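Local coordinates for malonyl CoA-acyl carrier protein transacylase (Synechocystis sp. PCC 6803 substr. Kazusa, PDB 4RR5), which catalyses the transfer of the malonyl group from malonyl-CoA to holo-acyl carrier protein, supplying malonyl-ACP for fatty acid biosynthesis, at residues T56-P61 / R113-A118; L73-F79 / D289-L293; C206-T212 / Q225-K231. One frame throughout, in Å; residues are numbered along the deposited sequence.

Interaction 1 of 3, residues T56-P61 / R113-A118. With ACT (acetate ion), chain B.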
loop_
_atom_site.group_PDB
_atom_site.type_symbol
_atom_site.label_atom_id
_atom_site.label_comp_id
_atom_site.label_asym_id
_atom_site.label_seq_id
_atom_site.Cartn_x
_atom_site.Cartn_y
_atom_site.Cartn_z
ATOM N N THR A 56 -12.335 2.856 3.029
ATOM C CA THR A 56 -11.380 1.889 2.486
ATOM C C THR A 56 -11.973 0.962 1.408
ATOM O O THR A 56 -11.238 0.493 0.550
ATOM C CB THR A 56 -10.757 1.037 3.623
ATOM O OG1 THR A 56 -9.462 0.567 3.217
ATOM C CG2 THR A 56 -11.643 -0.148 4.011
ATOM N N GLN A 57 -13.289 0.737 1.422
ATOM C CA GLN A 57 -13.942 -0.089 0.399
ATOM C C GLN A 57 -14.044 0.624 -0.948
ATOM O O GLN A 57 -14.251 -0.012 -1.977
ATOM C CB GLN A 57 -15.343 -0.533 0.858
ATOM C CG GLN A 57 -16.383 0.586 1.009
ATOM C CD GLN A 57 -16.390 1.243 2.387
ATOM O OE1 GLN A 57 -15.633 0.860 3.282
ATOM N NE2 GLN A 57 -17.267 2.233 2.562
ATOM N N ASN A 58 -13.918 1.946 -0.932
ATOM C CA ASN A 58 -13.756 2.719 -2.161
ATOM C C ASN A 58 -12.279 2.900 -2.490
ATOM O O ASN A 58 -11.836 2.644 -3.605
ATOM C CB ASN A 58 -14.425 4.094 -2.039
ATOM C CG ASN A 58 -15.949 4.009 -1.876
ATOM O OD1 ASN A 58 -16.613 3.162 -2.478
ATOM N ND2 ASN A 58 -16.501 4.901 -1.061
ATOM N N THR A 59 -11.520 3.337 -1.494
ATOM C CA THR A 59 -10.135 3.722 -1.691
ATOM C C THR A 59 -9.280 2.604 -2.270
ATOM O O THR A 59 -8.486 2.833 -3.187
ATOM C CB THR A 59 -9.491 4.163 -0.388
ATOM O OG1 THR A 59 -10.377 5.051 0.312
ATOM C CG2 THR A 59 -8.160 4.847 -0.669
ATOM N N GLN A 60 -9.431 1.395 -1.742
ATOM C CA GLN A 60 -8.507 0.353 -2.137
ATOM C C GLN A 60 -8.689 -0.008 -3.617
ATOM O O GLN A 60 -7.726 0.071 -4.380
ATOM C CB GLN A 60 -8.628 -0.875 -1.224
ATOM C CG GLN A 60 -8.213 -0.591 0.207
ATOM C CD GLN A 60 -7.947 -1.863 0.989
ATOM O OE1 GLN A 60 -7.481 -2.860 0.434
ATOM N NE2 GLN A 60 -8.253 -1.842 2.275
ATOM N N PRO A 61 -9.910 -0.371 -4.046
ATOM C CA PRO A 61 -9.954 -0.677 -5.483
ATOM C C PRO A 61 -9.681 0.552 -6.371
ATOM O O PRO A 61 -9.141 0.393 -7.472
ATOM C CB PRO A 61 -11.379 -1.212 -5.689
ATOM C CG PRO A 61 -12.151 -0.763 -4.505
ATOM C CD PRO A 61 -11.191 -0.649 -3.373
ATOM N N ARG A 113 -10.760 -7.932 -0.274
ATOM C CA ARG A 113 -9.879 -7.522 0.810
ATOM C C ARG A 113 -10.425 -6.295 1.521
ATOM O O ARG A 113 -10.472 -6.250 2.760
ATOM C CB ARG A 113 -8.481 -7.224 0.282
ATOM C CG ARG A 113 -7.490 -6.845 1.352
ATOM C CD ARG A 113 -6.379 -6.017 0.746
ATOM N NE ARG A 113 -5.158 -6.038 1.543
ATOM C CZ ARG A 113 -4.582 -4.954 2.052
ATOM N NH1 ARG A 113 -5.109 -3.759 1.844
ATOM N NH2 ARG A 113 -3.464 -5.061 2.755
ATOM N N SER A 114 -10.842 -5.309 0.723
ATOM C CA SER A 114 -11.299 -4.023 1.238
ATOM C C SER A 114 -12.680 -4.135 1.877
ATOM O O SER A 114 -13.021 -3.341 2.761
ATOM C CB SER A 114 -11.314 -2.960 0.126
ATOM O OG SER A 114 -12.242 -3.274 -0.909
ATOM N N GLU A 115 -13.473 -5.112 1.447
ATOM C CA GLU A 115 -14.761 -5.346 2.096
ATOM C C GLU A 115 -14.582 -5.923 3.493
ATOM O O GLU A 115 -15.198 -5.447 4.454
ATOM C CB GLU A 115 -15.637 -6.268 1.255
ATOM C CG GLU A 115 -16.391 -5.514 0.190
ATOM C CD GLU A 115 -16.945 -6.425 -0.861
ATOM O OE1 GLU A 115 -17.099 -7.634 -0.570
ATOM O OE2 GLU A 115 -17.210 -5.930 -1.975
ATOM N N VAL A 116 -13.749 -6.957 3.577
ATOM C CA VAL A 116 -13.342 -7.569 4.829
ATOM C C VAL A 116 -12.906 -6.520 5.847
ATOM O O VAL A 116 -13.433 -6.471 6.955
ATOM C CB VAL A 116 -12.171 -8.566 4.599
ATOM C CG1 VAL A 116 -11.479 -8.898 5.905
ATOM C CG2 VAL A 116 -12.646 -9.830 3.878
ATOM N N MET A 117 -11.955 -5.668 5.458
ATOM C CA MET A 117 -11.376 -4.689 6.377
ATOM C C MET A 117 -12.380 -3.603 6.748
ATOM O O MET A 117 -12.384 -3.115 7.881
ATOM C CB MET A 117 -10.111 -4.072 5.771
ATOM C CG MET A 117 -9.050 -5.109 5.462
ATOM S SD MET A 117 -7.636 -4.458 4.567
ATOM C CE MET A 117 -7.263 -3.068 5.615
ATOM N N ALA A 118 -13.240 -3.240 5.799
ATOM C CA ALA A 118 -14.302 -2.268 6.057
ATOM C C ALA A 118 -15.316 -2.782 7.084
ATOM O O ALA A 118 -15.819 -2.014 7.892
ATOM C CB ALA A 118 -15.011 -1.899 4.761
HETATM C C ACT B . -4.870 -0.750 4.614
HETATM O O ACT B . -4.435 -1.264 3.540
HETATM O OXT ACT B . -5.998 -0.192 4.568
HETATM C CH3 ACT B . -4.098 -0.777 5.910
HETATM O O HOH W 1 -15.037 -2.285 -2.691
#

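Interaction 2 of 3, residues L73-F79 / D289-L293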
loop_
_atom_site.group_PDB
_atom_site.type_symbol
_atom_site.label_atom_id
_atom_site.label_comp_id
_atom_site.label_asym_id
_atom_site.label_seq_id
_atom_site.Cartn_x
_atom_site.Cartn_y
_atom_site.Cartn_z
ATOM N N LEU A 73 0.805 2.505 -18.342
ATOM C CA LEU A 73 1.161 3.717 -19.072
ATOM C C LEU A 73 2.683 3.882 -19.135
ATOM O O LEU A 73 3.230 4.214 -20.186
ATOM C CB LEU A 73 0.509 4.940 -18.435
ATOM C CG LEU A 73 -0.993 5.011 -18.706
ATOM C CD1 LEU A 73 -1.609 6.160 -17.937
ATOM C CD2 LEU A 73 -1.249 5.134 -20.200
ATOM N N LEU A 74 3.347 3.630 -18.008
ATOM C CA LEU A 74 4.804 3.604 -17.935
ATOM C C LEU A 74 5.408 2.584 -18.903
ATOM O O LEU A 74 6.340 2.894 -19.649
ATOM C CB LEU A 74 5.248 3.303 -16.505
ATOM C CG LEU A 74 5.155 4.529 -15.612
ATOM C CD1 LEU A 74 5.168 4.151 -14.123
ATOM C CD2 LEU A 74 6.280 5.509 -15.970
ATOM N N ARG A 75 4.856 1.375 -18.898
ATOM C CA ARG A 75 5.290 0.340 -19.826
ATOM C C ARG A 75 5.161 0.793 -21.272
ATOM O O ARG A 75 6.112 0.682 -22.046
ATOM C CB ARG A 75 4.508 -0.950 -19.601
ATOM C CG ARG A 75 4.928 -1.662 -18.313
ATOM C CD ARG A 75 4.519 -3.122 -18.291
ATOM N NE ARG A 75 4.992 -3.773 -17.077
ATOM C CZ ARG A 75 6.252 -4.151 -16.871
ATOM N NH1 ARG A 75 7.180 -3.952 -17.799
ATOM N NH2 ARG A 75 6.583 -4.726 -15.729
ATOM N N ASP A 76 4.002 1.333 -21.624
ATOM C CA ASP A 76 3.768 1.825 -22.973
ATOM C C ASP A 76 4.803 2.869 -23.413
ATOM O O ASP A 76 5.206 2.890 -24.577
ATOM C CB ASP A 76 2.364 2.409 -23.078
ATOM C CG ASP A 76 1.856 2.442 -24.503
ATOM O OD1 ASP A 76 1.645 1.349 -25.077
ATOM O OD2 ASP A 76 1.675 3.556 -25.042
ATOM N N LYS A 77 5.241 3.721 -22.492
ATOM C CA LYS A 77 6.295 4.690 -22.794
ATOM C C LYS A 77 7.681 4.035 -22.882
ATOM O O LYS A 77 8.668 4.702 -23.167
ATOM C CB LYS A 77 6.324 5.797 -21.748
ATOM C CG LYS A 77 5.054 6.617 -21.658
ATOM C CD LYS A 77 5.306 7.966 -20.976
ATOM C CE LYS A 77 6.235 8.861 -21.799
ATOM N NZ LYS A 77 5.542 10.098 -22.276
ATOM N N GLY A 78 7.760 2.732 -22.625
ATOM C CA GLY A 78 9.034 2.037 -22.687
ATOM C C GLY A 78 9.731 1.758 -21.359
ATOM O O GLY A 78 10.596 0.889 -21.288
ATOM N N PHE A 79 9.366 2.481 -20.304
ATOM C CA PHE A 79 9.996 2.281 -19.003
ATOM C C PHE A 79 9.594 0.958 -18.357
ATOM O O PHE A 79 8.454 0.512 -18.479
ATOM C CB PHE A 79 9.656 3.429 -18.071
ATOM C CG PHE A 79 10.112 4.769 -18.573
ATOM C CD1 PHE A 79 11.411 5.197 -18.360
ATOM C CD2 PHE A 79 9.233 5.612 -19.242
ATOM C CE1 PHE A 79 11.823 6.442 -18.813
ATOM C CE2 PHE A 79 9.640 6.850 -19.696
ATOM C CZ PHE A 79 10.934 7.268 -19.480
ATOM N N ASP A 289 3.102 14.094 -15.126
ATOM C CA ASP A 289 4.312 13.392 -14.711
ATOM C C ASP A 289 4.798 12.485 -15.824
ATOM O O ASP A 289 5.989 12.417 -16.109
ATOM C CB ASP A 289 4.069 12.546 -13.451
ATOM C CG ASP A 289 3.486 13.344 -12.315
ATOM O OD1 ASP A 289 3.936 14.484 -12.114
ATOM O OD2 ASP A 289 2.580 12.830 -11.626
ATOM N N LEU A 290 3.867 11.757 -16.427
ATOM C CA LEU A 290 4.218 10.776 -17.445
ATOM C C LEU A 290 4.891 11.441 -18.634
ATOM O O LEU A 290 5.822 10.893 -19.238
ATOM C CB LEU A 290 2.973 10.025 -17.913
ATOM C CG LEU A 290 2.469 8.876 -17.045
ATOM C CD1 LEU A 290 1.042 8.504 -17.441
ATOM C CD2 LEU A 290 3.412 7.679 -17.164
ATOM N N ASN A 291 4.404 12.635 -18.959
ATOM C CA ASN A 291 4.814 13.318 -20.174
ATOM C C ASN A 291 6.232 13.876 -20.105
ATOM O O ASN A 291 6.856 14.101 -21.138
ATOM C CB ASN A 291 3.810 14.427 -20.493
ATOM C CG ASN A 291 2.438 13.879 -20.823
ATOM O OD1 ASN A 291 2.297 12.691 -21.144
ATOM N ND2 ASN A 291 1.419 14.741 -20.762
ATOM N N SER A 292 6.736 14.073 -18.885
ATOM C CA SER A 292 8.084 14.585 -18.654
ATOM C C SER A 292 9.095 13.463 -18.691
ATOM O O SER A 292 10.269 13.664 -18.394
ATOM C CB SER A 292 8.167 15.295 -17.313
ATOM O OG SER A 292 7.044 16.135 -17.121
ATOM N N LEU A 293 8.614 12.282 -19.050
ATOM C CA LEU A 293 9.421 11.081 -19.093
ATOM C C LEU A 293 9.905 10.722 -17.689
ATOM O O LEU A 293 9.190 10.064 -16.922
ATOM C CB LEU A 293 10.597 11.250 -20.066
ATOM C CG LEU A 293 10.335 10.623 -21.441
ATOM C CD1 LEU A 293 9.079 11.219 -22.094
ATOM C CD2 LEU A 293 11.551 10.738 -22.361
#

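Interaction 3 of 3, residues C206-T212 / Q225-K231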
loop_
_atom_site.group_PDB
_atom_site.type_symbol
_atom_site.label_atom_id
_atom_site.label_comp_id
_atom_site.label_asym_id
_atom_site.label_seq_id
_atom_site.Cartn_x
_atom_site.Cartn_y
_atom_site.Cartn_z
ATOM N N CYS A 206 -6.109 -19.174 -5.453
ATOM C CA CYS A 206 -5.765 -18.352 -6.587
ATOM C C CYS A 206 -4.361 -18.731 -7.024
ATOM O O CYS A 206 -3.452 -18.752 -6.203
ATOM C CB CYS A 206 -5.875 -16.869 -6.203
ATOM S SG CYS A 206 -5.439 -15.716 -7.508
ATOM N N HIS A 207 -4.171 -19.071 -8.295
ATOM C CA HIS A 207 -2.830 -19.420 -8.758
ATOM C C HIS A 207 -1.972 -18.180 -8.920
ATOM O O HIS A 207 -2.392 -17.215 -9.548
ATOM C CB HIS A 207 -2.875 -20.169 -10.076
ATOM C CG HIS A 207 -1.546 -20.229 -10.771
ATOM N ND1 HIS A 207 -0.413 -20.733 -10.168
ATOM C CD2 HIS A 207 -1.170 -19.838 -12.012
ATOM C CE1 HIS A 207 0.604 -20.656 -11.013
ATOM N NE2 HIS A 207 0.173 -20.114 -12.136
ATOM N N PHE A 208 -0.770 -18.195 -8.359
ATOM C CA PHE A 208 0.140 -17.070 -8.516
ATOM C C PHE A 208 1.277 -17.407 -9.486
ATOM O O PHE A 208 2.009 -18.379 -9.267
ATOM C CB PHE A 208 0.730 -16.664 -7.165
ATOM C CG PHE A 208 -0.109 -15.690 -6.397
ATOM C CD1 PHE A 208 -1.482 -15.636 -6.577
ATOM C CD2 PHE A 208 0.480 -14.817 -5.493
ATOM C CE1 PHE A 208 -2.255 -14.747 -5.863
ATOM C CE2 PHE A 208 -0.293 -13.903 -4.777
ATOM C CZ PHE A 208 -1.667 -13.871 -4.965
ATOM N N ASN A 209 1.436 -16.623 -10.550
ATOM C CA ASN A 209 2.605 -16.787 -11.413
ATOM C C ASN A 209 3.845 -16.296 -10.691
ATOM O O ASN A 209 3.766 -15.495 -9.761
ATOM C CB ASN A 209 2.473 -16.020 -12.742
ATOM C CG ASN A 209 1.170 -16.294 -13.461
ATOM O OD1 ASN A 209 0.666 -17.417 -13.460
ATOM N ND2 ASN A 209 0.599 -15.253 -14.064
ATOM N N ASP A 210 5.000 -16.759 -11.129
ATOM C CA ASP A 210 6.231 -16.202 -10.620
ATOM C C ASP A 210 6.339 -14.779 -11.170
ATOM O O ASP A 210 5.732 -14.438 -12.190
ATOM C CB ASP A 210 7.432 -17.077 -11.009
ATOM C CG ASP A 210 7.357 -18.486 -10.397
ATOM O OD1 ASP A 210 6.867 -18.622 -9.249
ATOM O OD2 ASP A 210 7.780 -19.460 -11.062
ATOM N N ALA A 211 7.090 -13.943 -10.474
ATOM C CA ALA A 211 7.200 -12.551 -10.846
ATOM C C ALA A 211 8.318 -12.344 -11.855
ATOM O O ALA A 211 9.383 -12.959 -11.769
ATOM C CB ALA A 211 7.427 -11.678 -9.614
ATOM N N THR A 212 8.054 -11.445 -12.796
ATOM C CA THR A 212 8.984 -11.085 -13.849
ATOM C C THR A 212 10.075 -10.129 -13.349
ATOM O O THR A 212 11.065 -9.893 -14.042
ATOM C CB THR A 212 8.220 -10.452 -14.996
ATOM O OG1 THR A 212 7.689 -9.210 -14.547
ATOM C CG2 THR A 212 7.053 -11.321 -15.358
ATOM N N GLN A 225 10.908 -13.769 -6.239
ATOM C CA GLN A 225 10.053 -13.815 -7.415
ATOM C C GLN A 225 9.218 -15.065 -7.477
ATOM O O GLN A 225 8.443 -15.246 -8.414
ATOM C CB GLN A 225 10.884 -13.711 -8.677
ATOM C CG GLN A 225 11.626 -12.422 -8.769
ATOM C CD GLN A 225 12.371 -12.294 -10.064
ATOM O OE1 GLN A 225 13.481 -11.768 -10.098
ATOM N NE2 GLN A 225 11.763 -12.767 -11.148
ATOM N N ASN A 226 9.383 -15.936 -6.485
ATOM C CA ASN A 226 8.596 -17.159 -6.415
ATOM C C ASN A 226 7.112 -16.877 -6.112
ATOM O O ASN A 226 6.771 -16.220 -5.116
ATOM C CB ASN A 226 9.187 -18.108 -5.367
ATOM C CG ASN A 226 8.411 -19.399 -5.259
ATOM O OD1 ASN A 226 7.664 -19.620 -4.300
ATOM N ND2 ASN A 226 8.567 -20.260 -6.257
ATOM N N GLY A 227 6.239 -17.373 -6.987
ATOM C CA GLY A 227 4.819 -17.109 -6.884
ATOM C C GLY A 227 4.236 -17.564 -5.565
ATOM O O GLY A 227 3.361 -16.915 -4.993
ATOM N N ASP A 228 4.733 -18.680 -5.060
ATOM C CA ASP A 228 4.127 -19.283 -3.881
ATOM C C ASP A 228 4.621 -18.642 -2.587
ATOM O O ASP A 228 3.876 -18.536 -1.611
ATOM C CB ASP A 228 4.386 -20.788 -3.879
ATOM C CG ASP A 228 3.501 -21.518 -4.860
ATOM O OD1 ASP A 228 2.326 -21.117 -5.017
ATOM O OD2 ASP A 228 3.991 -22.470 -5.497
ATOM N N ARG A 229 5.875 -18.217 -2.580
ATOM C CA ARG A 229 6.389 -17.505 -1.430
ATOM C C ARG A 229 5.671 -16.148 -1.334
ATOM O O ARG A 229 5.307 -15.711 -0.234
ATOM C CB ARG A 229 7.906 -17.337 -1.523
ATOM C CG ARG A 229 8.532 -16.558 -0.350
ATOM C CD ARG A 229 8.302 -17.211 1.037
ATOM N NE ARG A 229 8.975 -16.437 2.082
ATOM C CZ ARG A 229 8.388 -15.957 3.177
ATOM N NH1 ARG A 229 7.103 -16.184 3.415
ATOM N NH2 ARG A 229 9.094 -15.248 4.043
ATOM N N LEU A 230 5.445 -15.507 -2.486
ATOM C CA LEU A 230 4.750 -14.213 -2.542
ATOM C C LEU A 230 3.300 -14.296 -2.044
ATOM O O LEU A 230 2.856 -13.435 -1.290
ATOM C CB LEU A 230 4.779 -13.649 -3.960
ATOM C CG LEU A 230 6.115 -13.082 -4.430
ATOM C CD1 LEU A 230 5.939 -12.461 -5.790
ATOM C CD2 LEU A 230 6.667 -12.061 -3.468
ATOM N N LYS A 231 2.574 -15.330 -2.459
ATOM C CA LYS A 231 1.241 -15.581 -1.923
ATOM C C LYS A 231 1.278 -15.772 -0.407
ATOM O O LYS A 231 0.452 -15.213 0.335
ATOM C CB LYS A 231 0.602 -16.809 -2.570
ATOM C CG LYS A 231 -0.884 -16.912 -2.265
ATOM C CD LYS A 231 -1.469 -18.285 -2.562
ATOM C CE LYS A 231 -1.256 -18.695 -4.007
ATOM N NZ LYS A 231 -2.276 -19.703 -4.419
#

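Interaction 1 of 3, residues T56-P61 / R113-A118
The Gln60 side chain crosses from its helix to Arg113, Ser114 and Met117. Its aliphatic part rests on Ser114 CB, with CB, CG and CD at 3.7, 3.9 and 3.6 Å from it, before the two amide atoms part company. With CG anti to the carbonyl carbon (chi1 -65°) and the chain extended beyond it, the amide reaches past the serine. OE1 accepts from Arg113 NH1 at 2.9 Å, the donor standing above the carbonyl plane yet the oxygen lying exactly in the guanidinium plane; amide and guanidinium are turned 69° apart. NE2 donates almost straight to Thr56 OG1 (2.9 Å), itself also hydrogen-bonded to Gln10, and weakly to Met117 SD, so both ends of the amide are held and its rotation is fixed. Arg113 NH1 also binds an oxygen of an acetate ion that probably came from the crystallisation liquor, while NH2 bonds Gln237 and Ser88, the active-site serine by similarity. Ser114 is a knob among Thr56, Gln57, Gln60 and Pro61, and its OG bonds back to Val110 O. Helices 56-76 and 103-119 run nearly antiparallel, the axes of segments 56-61 and 113-118 coming within 8.2 Å at 154°, with helix 193-204 touching Arg113 through Phe199.

Interaction 2 of 3, residues L73-F79 / D289-L293
Leu290 is inserted between Leu73 and Leu74, giving one methyl to each. Its CD1 meets Leu73 CD1 at 3.6 Å and also lies close to Leu73 CB, the two side chains crossing at about a right angle. The other branch, CD2, goes to Leu74, touching CD2 of that residue at 3.8 Å and approaching its CG. The fork at Leu290 CG therefore divides the work: with CG anti to the carbonyl carbon (chi1 -81°), the two methyls spread toward successive residues of the opposing helix. Leu74 continues the apolar layer inward onto Trp260 and Val262 of strand 258-262, and Leu73 leans on Ile26 of helix 25-38.

Further out, the Phe79 ring offers its edge rather than a face: CZ meets Leu293 CG at 3.9 Å, with that carbon in the plane of the ring. Phe79 also packs edge-to-face with Trp260, which ties the loop after the helix to the same strand. Leu293, the last residue of the chain, turns its CD1 toward Lys77, 3.7 Å from CE.

At the polar margin the Lys77 chain bends at chi3 (65°) and again at chi4, bringing NZ to Leu290 O at 3.2 Å in a weak hydrogen bond. That carbonyl also accepts from Leu293 N, so a helix-end oxygen has two donors, and the ammonium probably eases the negative end of the helix dipole. Here helix 56-76 closes in a Schellman motif: Gly78 has positive phi, and bonds from Gly78 N to Arg75 O and, weakly, from Phe79 N to Leu74 O turn the chain out of the last turn. The arrangement is plain helix-end packing, in which the chain terminus is laid against the end of a helix covering the parallel sheet of the acyl transferase fold.

Interaction 3 of 3, residues C206-T212 / Q225-K231
The ring of Phe208 takes the aliphatic part of Lys231 over one face: Lys231 CG stands 4.0 Å from the centroid, 13° off the ring normal, a CH-pi contact. Cys206 SG lies at the ring's edge, in plane, and Phe101 meets the ring edge-to-face. Chi1 of Lys231 (-167°) sends CG away from the backbone N and across the ring, before a bend at chi3 brings NZ to Cys206 O; the modelled separation there is doubtfully short, and NZ also donates to Thr204 O. An alanine in place of Phe208 is likely to strip the Lys231 methylenes of their packing surface, the middle of that chain becoming freer to shift. The middle of the loop meets the start of helix 227-235. Asn226 is its N-cap, with OD1 accepting from Arg229 N at 2.9 Å and more weakly from Asp228 N. Asp210 OD1 takes the amide of the first helical residue, Gly227 N, at 2.7 Å through its anti lone pair, an arrangement in which the positive helix end probably stabilises the carboxylate charge. Gly227 lies so close to the loop that any CB would clash with the carbonyl oxygens of Phe208 and Asn209. Ala211 N donates to Gln225 O at 2.8 Å, on a lone pair.

The three contacts illustrate how chemistry follows position in one fold. Interaction 1 is buried, and its polar side chains lie beside the probable active site; interactions 2 and 3 are partly buried and far from it. Helix 56-76 serves both of the first two: its opening turn takes part in interaction 1 and its last turn in interaction 2, whose centres are 29 Å apart. Polar side chains joined by directed bonds dominate the former, whereas leucine methyls carry the latter. Interaction 3 joins a loop to a helix start, mainly by side chains bonded to backbone atoms, with one lysine chain laid over a ring. It is nested within the chain loop closed by interaction 2, the nearest atoms of the two contacts being about 5 Å apart.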